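Local coordinates for protein syndapin (Drosophila melanogaster, PDB 3I2W) that probably takes part in endocytosis by binding membrane phospholipids through its dimeric F-BAR domain, the part present here, at residues B[35-49]-B[73-87]. Sequence-based numbering, arbitrary orientation.
Sequences ADIEKGYAKSLRTWS and LTESERISDVHMKIK
Ala-42 packs on Ser-80 in the middle of a close antiparallel helix pair, helix 11-58 against helix 63-105, in the F-BAR domain. The segment axes approach to 8.1 Å at an angle of 159°, and small residues allow this: Ala-42 CB lies 3.7 Å from Ser-80 CB, while Ser-49 and Ser-76 meet farther along. On one flank Arg-46 reaches across with its chain extended from CG to NE. Its NE gives Ser-80 OG a nearly straight bond of 2.8 Å, close to the guanidinium plane. That hydroxyl in turn donates to Glu-77 O, so one donor and one acceptor hold it, one from each helix. Beyond it, NH2 makes a salt bridge to Asp-81 OD1 at 2.7 Å, with the carboxylate turned steeply (76°) against the guanidinium and the hydrogen bond itself weak. Replacing Arg-46 with a leucine would probably leave Asp-81 without this opposite charge and Ser-80 OG without its donor from the facing helix. One turn on, Ser-49 OG donates to Glu-77 OE1 from above the carboxylate plane.

The other flank is aromatic and apolar. With CG anti to the backbone N (chi1 169°), Tyr-41 presents its ring edge to the face of His-83, a T-shaped pair with centroids 4.8 Å apart. His-83 ND1 bonds to Ile-79 O, which helps fix the imidazole's rotation. Leu-45 CD1 touches Ile-79 CG2 at 3.9 Å, and Leu-73 CD2 lies over a face of Trp-48.

This second flank faces the dimer partner: Tyr-41 stacks on Tyr-41 of the second subunit, and its OH bonds to Glu-38 of that chain. Helix 247-260 of the same chain covers helix 63-105 at Glu-75, Ile-79 and Val-82, placing the pair within the dimer's helical bundle.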
# COMPACT_ATOMS: atom_id res chain seq x y z
N ALA B 35 -5.06 -0.73 -6.23
CA ALA B 35 -4.72 -2.08 -6.65
C ALA B 35 -3.26 -2.27 -6.92
O ALA B 35 -2.75 -3.33 -6.75
CB ALA B 35 -5.48 -2.42 -7.90
N ASP B 36 -2.58 -1.25 -7.42
CA ASP B 36 -1.19 -1.45 -7.78
C ASP B 36 -0.41 -1.42 -6.48
O ASP B 36 0.52 -2.18 -6.29
CB ASP B 36 -0.68 -0.34 -8.67
CG ASP B 36 -1.36 -0.28 -9.99
OD1 ASP B 36 -1.94 -1.28 -10.42
OD2 ASP B 36 -1.29 0.82 -10.63
N ILE B 37 -0.79 -0.53 -5.60
CA ILE B 37 -0.20 -0.52 -4.30
C ILE B 37 -0.33 -1.88 -3.60
O ILE B 37 0.62 -2.33 -2.96
CB ILE B 37 -0.72 0.65 -3.47
CG1 ILE B 37 0.02 1.88 -3.93
CG2 ILE B 37 -0.47 0.43 -2.00
CD1 ILE B 37 -0.73 3.15 -3.71
N GLU B 38 -1.46 -2.55 -3.74
CA GLU B 38 -1.60 -3.81 -3.04
C GLU B 38 -0.78 -4.87 -3.75
O GLU B 38 -0.08 -5.62 -3.09
CB GLU B 38 -3.04 -4.22 -2.82
CG GLU B 38 -3.94 -3.08 -2.35
CD GLU B 38 -3.88 -2.87 -0.87
OE1 GLU B 38 -3.95 -3.86 -0.17
OE2 GLU B 38 -3.77 -1.73 -0.38
N LYS B 39 -0.82 -4.89 -5.08
CA LYS B 39 0.07 -5.75 -5.90
C LYS B 39 1.48 -5.53 -5.46
O LYS B 39 2.18 -6.47 -5.26
CB LYS B 39 -0.01 -5.36 -7.39
CG LYS B 39 0.37 -6.43 -8.40
CD LYS B 39 0.66 -5.85 -9.83
CE LYS B 39 0.93 -7.00 -10.86
NZ LYS B 39 -0.13 -8.13 -10.79
N GLY B 40 1.89 -4.28 -5.27
CA GLY B 40 3.27 -3.95 -5.01
C GLY B 40 3.75 -4.44 -3.65
O GLY B 40 4.92 -4.74 -3.49
N TYR B 41 2.86 -4.50 -2.66
CA TYR B 41 3.23 -4.84 -1.34
C TYR B 41 3.47 -6.33 -1.40
O TYR B 41 4.49 -6.82 -0.96
CB TYR B 41 2.10 -4.46 -0.36
CG TYR B 41 2.15 -4.96 1.11
CD1 TYR B 41 3.32 -4.93 1.87
CD2 TYR B 41 1.00 -5.41 1.73
CE1 TYR B 41 3.35 -5.39 3.20
CE2 TYR B 41 1.01 -5.85 3.08
CZ TYR B 41 2.19 -5.85 3.79
OH TYR B 41 2.18 -6.23 5.12
N ALA B 42 2.50 -7.04 -1.97
CA ALA B 42 2.53 -8.50 -2.07
C ALA B 42 3.75 -8.92 -2.87
O ALA B 42 4.47 -9.82 -2.55
CB ALA B 42 1.26 -8.99 -2.74
N LYS B 43 3.97 -8.22 -3.96
CA LYS B 43 5.11 -8.52 -4.74
C LYS B 43 6.40 -8.33 -3.84
O LYS B 43 7.28 -9.16 -3.89
CB LYS B 43 5.01 -7.67 -6.01
CG LYS B 43 6.15 -7.75 -6.98
CD LYS B 43 5.84 -8.73 -8.13
CE LYS B 43 7.16 -9.14 -8.88
NZ LYS B 43 7.82 -10.40 -8.25
N SER B 44 6.49 -7.30 -3.01
CA SER B 44 7.69 -7.09 -2.20
C SER B 44 7.88 -8.17 -1.19
O SER B 44 9.01 -8.63 -0.95
CB SER B 44 7.65 -5.79 -1.41
OG SER B 44 7.89 -4.71 -2.27
N LEU B 45 6.79 -8.55 -0.58
CA LEU B 45 6.77 -9.59 0.38
C LEU B 45 7.30 -10.88 -0.22
O LEU B 45 7.98 -11.63 0.43
CB LEU B 45 5.34 -9.82 0.89
CG LEU B 45 4.85 -8.78 1.89
CD1 LEU B 45 3.42 -9.01 2.17
CD2 LEU B 45 5.62 -8.78 3.17
N ARG B 46 6.90 -11.19 -1.42
CA ARG B 46 7.25 -12.44 -1.98
C ARG B 46 8.77 -12.43 -2.33
O ARG B 46 9.49 -13.40 -2.17
CB ARG B 46 6.37 -12.67 -3.19
CG ARG B 46 5.13 -13.43 -2.85
CD ARG B 46 4.15 -13.41 -4.04
NE ARG B 46 2.75 -13.68 -3.67
CZ ARG B 46 1.74 -13.88 -4.53
NH1 ARG B 46 1.92 -13.82 -5.85
NH2 ARG B 46 0.54 -14.13 -4.06
N THR B 47 9.25 -11.30 -2.82
CA THR B 47 10.63 -11.19 -3.17
C THR B 47 11.44 -11.45 -1.90
O THR B 47 12.43 -12.15 -1.94
CB THR B 47 10.84 -9.80 -3.71
OG1 THR B 47 9.92 -9.65 -4.76
CG2 THR B 47 12.22 -9.57 -4.24
N TRP B 48 10.97 -10.90 -0.80
CA TRP B 48 11.66 -10.94 0.44
C TRP B 48 11.71 -12.35 0.91
O TRP B 48 12.76 -12.87 1.29
CB TRP B 48 10.86 -10.12 1.44
CG TRP B 48 11.38 -10.10 2.81
CD1 TRP B 48 12.43 -9.42 3.26
CD2 TRP B 48 10.80 -10.73 3.95
NE1 TRP B 48 12.58 -9.60 4.63
CE2 TRP B 48 11.56 -10.39 5.06
CE3 TRP B 48 9.68 -11.53 4.13
CZ2 TRP B 48 11.27 -10.84 6.32
CZ3 TRP B 48 9.38 -11.96 5.40
CH2 TRP B 48 10.18 -11.62 6.47
N SER B 49 10.56 -12.98 0.90
CA SER B 49 10.47 -14.30 1.33
C SER B 49 11.30 -15.25 0.45
O SER B 49 11.77 -16.25 0.92
CB SER B 49 9.04 -14.67 1.26
OG SER B 49 8.99 -16.06 1.34
N LEU B 73 8.39 -16.60 6.84
CA LEU B 73 8.33 -16.52 5.38
C LEU B 73 7.00 -17.08 4.86
O LEU B 73 6.43 -16.58 3.90
CB LEU B 73 9.51 -17.27 4.75
CG LEU B 73 10.96 -17.08 5.29
CD1 LEU B 73 11.91 -17.80 4.40
CD2 LEU B 73 11.48 -15.65 5.42
N THR B 74 6.52 -18.12 5.50
CA THR B 74 5.20 -18.62 5.20
C THR B 74 4.12 -17.56 5.50
O THR B 74 3.27 -17.36 4.69
CB THR B 74 4.99 -19.94 5.94
OG1 THR B 74 5.55 -20.97 5.13
CG2 THR B 74 3.54 -20.25 6.17
N GLU B 75 4.20 -16.88 6.66
CA GLU B 75 3.32 -15.76 7.04
C GLU B 75 3.20 -14.72 5.93
O GLU B 75 2.11 -14.37 5.51
CB GLU B 75 3.87 -15.02 8.23
CG GLU B 75 2.93 -14.01 8.73
CD GLU B 75 3.26 -12.52 8.42
OE1 GLU B 75 4.34 -12.17 7.87
OE2 GLU B 75 2.37 -11.70 8.80
N SER B 76 4.33 -14.24 5.47
CA SER B 76 4.33 -13.21 4.51
C SER B 76 3.79 -13.75 3.19
O SER B 76 3.45 -12.99 2.28
CB SER B 76 5.75 -12.71 4.35
OG SER B 76 6.54 -13.71 3.71
N GLU B 77 3.74 -15.06 3.03
CA GLU B 77 3.28 -15.55 1.76
C GLU B 77 1.77 -15.53 1.72
O GLU B 77 1.14 -15.11 0.74
CB GLU B 77 3.94 -16.89 1.39
CG GLU B 77 5.15 -16.60 0.50
CD GLU B 77 6.03 -17.79 0.07
OE1 GLU B 77 7.07 -17.49 -0.62
OE2 GLU B 77 5.72 -18.98 0.39
N ARG B 78 1.19 -15.93 2.83
CA ARG B 78 -0.20 -15.95 3.02
C ARG B 78 -0.71 -14.51 3.03
O ARG B 78 -1.82 -14.24 2.59
CB ARG B 78 -0.51 -16.63 4.36
CG ARG B 78 -0.19 -18.13 4.49
CD ARG B 78 -1.36 -19.06 4.10
NE ARG B 78 -0.95 -20.47 4.28
CZ ARG B 78 0.06 -21.08 3.63
NH1 ARG B 78 0.79 -20.42 2.72
NH2 ARG B 78 0.32 -22.35 3.90
N ILE B 79 0.10 -13.58 3.51
CA ILE B 79 -0.35 -12.21 3.58
C ILE B 79 -0.42 -11.67 2.16
O ILE B 79 -1.41 -10.99 1.78
CB ILE B 79 0.53 -11.31 4.44
CG1 ILE B 79 0.27 -11.56 5.91
CG2 ILE B 79 0.19 -9.86 4.15
CD1 ILE B 79 -1.11 -11.18 6.27
N SER B 80 0.62 -12.00 1.39
CA SER B 80 0.70 -11.54 0.05
C SER B 80 -0.49 -12.05 -0.75
O SER B 80 -1.01 -11.36 -1.60
CB SER B 80 2.01 -11.98 -0.62
OG SER B 80 1.93 -13.33 -1.02
N ASP B 81 -0.95 -13.26 -0.50
CA ASP B 81 -2.11 -13.70 -1.22
C ASP B 81 -3.34 -12.85 -0.89
O ASP B 81 -4.09 -12.38 -1.80
CB ASP B 81 -2.42 -15.11 -0.85
CG ASP B 81 -1.38 -16.08 -1.31
OD1 ASP B 81 -0.57 -15.73 -2.23
OD2 ASP B 81 -1.37 -17.19 -0.71
N VAL B 82 -3.59 -12.68 0.39
CA VAL B 82 -4.61 -11.75 0.76
C VAL B 82 -4.47 -10.49 -0.09
O VAL B 82 -5.44 -10.04 -0.71
CB VAL B 82 -4.52 -11.42 2.25
CG1 VAL B 82 -5.23 -10.11 2.56
CG2 VAL B 82 -5.04 -12.58 3.04
N HIS B 83 -3.29 -9.90 -0.15
CA HIS B 83 -3.29 -8.64 -0.85
C HIS B 83 -3.48 -8.79 -2.36
O HIS B 83 -4.03 -7.89 -2.96
CB HIS B 83 -2.14 -7.73 -0.46
CG HIS B 83 -2.29 -7.11 0.90
ND1 HIS B 83 -2.12 -7.83 2.07
CD2 HIS B 83 -2.59 -5.85 1.27
CE1 HIS B 83 -2.35 -7.04 3.10
NE2 HIS B 83 -2.62 -5.83 2.64
N MSE B 84 -3.10 -9.92 -2.97
CA MSE B 84 -3.31 -10.15 -4.40
C MSE B 84 -4.76 -10.28 -4.72
O MSE B 84 -5.20 -9.92 -5.81
CB MSE B 84 -2.64 -11.42 -4.87
CG MSE B 84 -1.17 -11.25 -5.26
SE MSE B 84 -0.71 -9.77 -6.51
CE MSE B 84 -0.40 -10.79 -8.17
N LYS B 85 -5.52 -10.81 -3.78
CA LYS B 85 -6.91 -11.06 -3.93
C LYS B 85 -7.63 -9.74 -3.80
O LYS B 85 -8.66 -9.55 -4.40
CB LYS B 85 -7.38 -12.02 -2.84
CG LYS B 85 -8.25 -13.15 -3.36
CD LYS B 85 -9.40 -13.54 -2.37
CE LYS B 85 -10.67 -12.65 -2.59
NZ LYS B 85 -11.87 -13.01 -1.77
N ILE B 86 -7.11 -8.81 -3.02
CA ILE B 86 -7.71 -7.51 -2.98
C ILE B 86 -7.41 -6.82 -4.31
O ILE B 86 -8.27 -6.24 -4.94
CB ILE B 86 -7.16 -6.68 -1.85
CG1 ILE B 86 -7.43 -7.36 -0.53
CG2 ILE B 86 -7.84 -5.34 -1.81
CD1 ILE B 86 -6.91 -6.57 0.60
N LYS B 87 -6.19 -6.92 -4.77
CA LYS B 87 -5.89 -6.42 -6.11
C LYS B 87 -6.85 -6.99 -7.16
O LYS B 87 -7.30 -6.30 -8.07
CB LYS B 87 -4.45 -6.77 -6.46
CG LYS B 87 -4.07 -6.29 -7.79
CD LYS B 87 -3.85 -7.44 -8.73
CE LYS B 87 -3.95 -6.94 -10.15
NZ LYS B 87 -3.55 -8.09 -11.02
O HOH W 1 7.92 -15.65 -1.92